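Local coordinates for filamentation induced by cAMP protein Fic (Desulfovibrio alaskensis, PDB 4RGL), which belongs to the Fic/DOC family, with a mostly helical Fic domain and a C-terminal domain probably of the helix-turn-helix class, at residues Pro16-Leu21 and Phe240-Leu245. Sequence-based numbering, arbitrary orientation.
Sequences PAIVNL and FVEFML
Ile18 faces Glu242, and one turn further on Leu21 faces Leu245. The CA atoms of Ile18 and Glu242 are 6.0 Å apart. Residues 16-21 and 240-245 are helical and run in the same direction. The axes of the two short segments come within 9.7 Å, their directions 23° apart. Their meeting face is largely apolar. Ile18 reaches across at two points. Its CG1 branch lies beside the backbone N (chi1 -77°), and CD1 at its end meets Val241 CG1 at 3.8 Å. The other branch, CG2, is anti to the backbone N and touches Leu245 CD1 at 4.0 Å. One isoleucine thus bridges two residues a turn apart on the partner helix. Leu21 CD1 lies 3.8 Å from Leu245 CB. Leu21 CD1 is also 3.6 Å from Glu242 O, a carbon-oxygen contact with the backbone carbonyl. Leu21 CB adds a contact of 4.0 Å with Leu245 CB. At the N-terminal end of the contact the Glu242 chain is extended beyond CG (chi2 -176°). This carries the carboxylate to the small Ala17, where Ala17 CB is 3.5 Å from Glu242 OE2. Glu242 also touches Thr15, just ahead of the first helix. Val241 and Leu245 also rest on helix 168-182, through Cys173, Ile174 and Leu169. Val241 and Leu245 therefore join helices 16-32, 168-182 and 238-257 where the three meet. The arrangement is plain near-parallel helix packing, joining two helices far apart in sequence within the mostly helical fold of a Fic-family protein.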
loop_
_atom_site.group_PDB
_atom_site.type_symbol
_atom_site.label_atom_id
_atom_site.label_comp_id
_atom_site.label_asym_id
_atom_site.label_seq_id
_atom_site.Cartn_x
_atom_site.Cartn_y
_atom_site.Cartn_z
ATOM N N PRO A 16 -4.036 10.411 -27.186
ATOM C CA PRO A 16 -5.395 9.871 -26.964
ATOM C C PRO A 16 -5.416 8.712 -25.949
ATOM O O PRO A 16 -6.437 8.482 -25.313
ATOM C CB PRO A 16 -5.823 9.388 -28.363
ATOM C CG PRO A 16 -4.566 9.401 -29.195
ATOM C CD PRO A 16 -3.702 10.454 -28.622
ATOM N N ALA A 17 -4.292 7.997 -25.794
ATOM C CA ALA A 17 -4.200 6.909 -24.820
ATOM C C ALA A 17 -4.238 7.451 -23.381
ATOM O O ALA A 17 -4.887 6.854 -22.520
ATOM C CB ALA A 17 -2.927 6.109 -25.044
ATOM N N ILE A 18 -3.572 8.620 -23.133
ATOM C CA ILE A 18 -3.536 9.249 -21.802
ATOM C C ILE A 18 -4.949 9.672 -21.369
ATOM O O ILE A 18 -5.377 9.317 -20.270
ATOM C CB ILE A 18 -2.549 10.463 -21.770
ATOM C CG1 ILE A 18 -1.082 9.979 -21.694
ATOM C CG2 ILE A 18 -2.873 11.412 -20.590
ATOM C CD1 ILE A 18 0.017 11.162 -21.818
ATOM N N VAL A 19 -5.681 10.417 -22.240
ATOM C CA VAL A 19 -7.015 10.930 -21.888
ATOM C C VAL A 19 -7.978 9.754 -21.589
ATOM O O VAL A 19 -8.785 9.853 -20.669
ATOM C CB VAL A 19 -7.601 11.879 -22.976
ATOM C CG1 VAL A 19 -6.706 13.101 -23.175
ATOM C CG2 VAL A 19 -7.824 11.148 -24.296
ATOM N N ASN A 20 -7.819 8.617 -22.305
ATOM C CA ASN A 20 -8.638 7.426 -22.066
ATOM C C ASN A 20 -8.282 6.778 -20.715
ATOM O O ASN A 20 -9.174 6.294 -20.006
ATOM C CB ASN A 20 -8.475 6.416 -23.207
ATOM C CG ASN A 20 -9.346 6.715 -24.407
ATOM O OD1 ASN A 20 -10.451 6.182 -24.549
ATOM N ND2 ASN A 20 -8.879 7.592 -25.282
ATOM N N LEU A 21 -6.989 6.811 -20.340
ATOM C CA LEU A 21 -6.544 6.268 -19.048
ATOM C C LEU A 21 -6.990 7.170 -17.905
ATOM O O LEU A 21 -7.469 6.674 -16.890
ATOM C CB LEU A 21 -5.021 6.086 -19.026
ATOM C CG LEU A 21 -4.488 4.902 -19.843
ATOM C CD1 LEU A 21 -3.001 5.001 -20.031
ATOM C CD2 LEU A 21 -4.865 3.566 -19.194
ATOM N N PHE A 240 6.323 6.586 -20.853
ATOM C CA PHE A 240 6.395 6.272 -19.426
ATOM C C PHE A 240 5.071 6.629 -18.733
ATOM O O PHE A 240 4.587 5.862 -17.891
ATOM C CB PHE A 240 7.574 7.020 -18.764
ATOM C CG PHE A 240 7.675 6.823 -17.266
ATOM C CD1 PHE A 240 8.264 5.679 -16.737
ATOM C CD2 PHE A 240 7.233 7.806 -16.387
ATOM C CE1 PHE A 240 8.363 5.501 -15.353
ATOM C CE2 PHE A 240 7.339 7.629 -15.004
ATOM C CZ PHE A 240 7.910 6.481 -14.496
ATOM N N VAL A 241 4.476 7.785 -19.106
ATOM C CA VAL A 241 3.201 8.237 -18.545
ATOM C C VAL A 241 2.101 7.226 -18.893
ATOM O O VAL A 241 1.333 6.832 -18.015
ATOM C CB VAL A 241 2.842 9.667 -19.035
ATOM C CG1 VAL A 241 1.480 10.107 -18.499
ATOM C CG2 VAL A 241 3.925 10.665 -18.638
ATOM N N GLU A 242 2.097 6.729 -20.153
ATOM C CA GLU A 242 1.159 5.687 -20.580
ATOM C C GLU A 242 1.322 4.431 -19.733
ATOM O O GLU A 242 0.326 3.844 -19.310
ATOM C CB GLU A 242 1.358 5.343 -22.070
ATOM C CG GLU A 242 0.857 6.404 -23.039
ATOM C CD GLU A 242 0.976 6.004 -24.501
ATOM O OE1 GLU A 242 1.566 4.935 -24.781
ATOM O OE2 GLU A 242 0.466 6.752 -25.365
ATOM N N PHE A 243 2.592 4.012 -19.478
ATOM C CA PHE A 243 2.874 2.811 -18.693
ATOM C C PHE A 243 2.385 2.969 -17.272
ATOM O O PHE A 243 1.703 2.080 -16.756
ATOM C CB PHE A 243 4.384 2.489 -18.696
ATOM C CG PHE A 243 4.741 1.232 -17.922
ATOM C CD1 PHE A 243 4.747 -0.012 -18.546
ATOM C CD2 PHE A 243 5.034 1.290 -16.560
ATOM C CE1 PHE A 243 5.049 -1.174 -17.826
ATOM C CE2 PHE A 243 5.311 0.125 -15.838
ATOM C CZ PHE A 243 5.321 -1.099 -16.477
HETATM N N MSE A 244 2.753 4.094 -16.614
HETATM C CA MSE A 244 2.411 4.317 -15.216
HETATM C C MSE A 244 0.895 4.477 -15.030
HETATM O O MSE A 244 0.324 3.823 -14.154
HETATM C CB MSE A 244 3.142 5.535 -14.667
HETATM C CG MSE A 244 3.173 5.574 -13.140
HETATM SE SE MSE A 244 3.939 3.943 -12.365
HETATM C CE MSE A 244 5.649 3.960 -13.265
ATOM N N LEU A 245 0.229 5.321 -15.879
ATOM C CA LEU A 245 -1.238 5.473 -15.812
ATOM C C LEU A 245 -1.919 4.140 -16.076
ATOM O O LEU A 245 -2.958 3.849 -15.482
ATOM C CB LEU A 245 -1.745 6.534 -16.807
ATOM C CG LEU A 245 -1.393 7.995 -16.481
ATOM C CD1 LEU A 245 -1.880 8.921 -17.576
ATOM C CD2 LEU A 245 -1.975 8.419 -15.142
#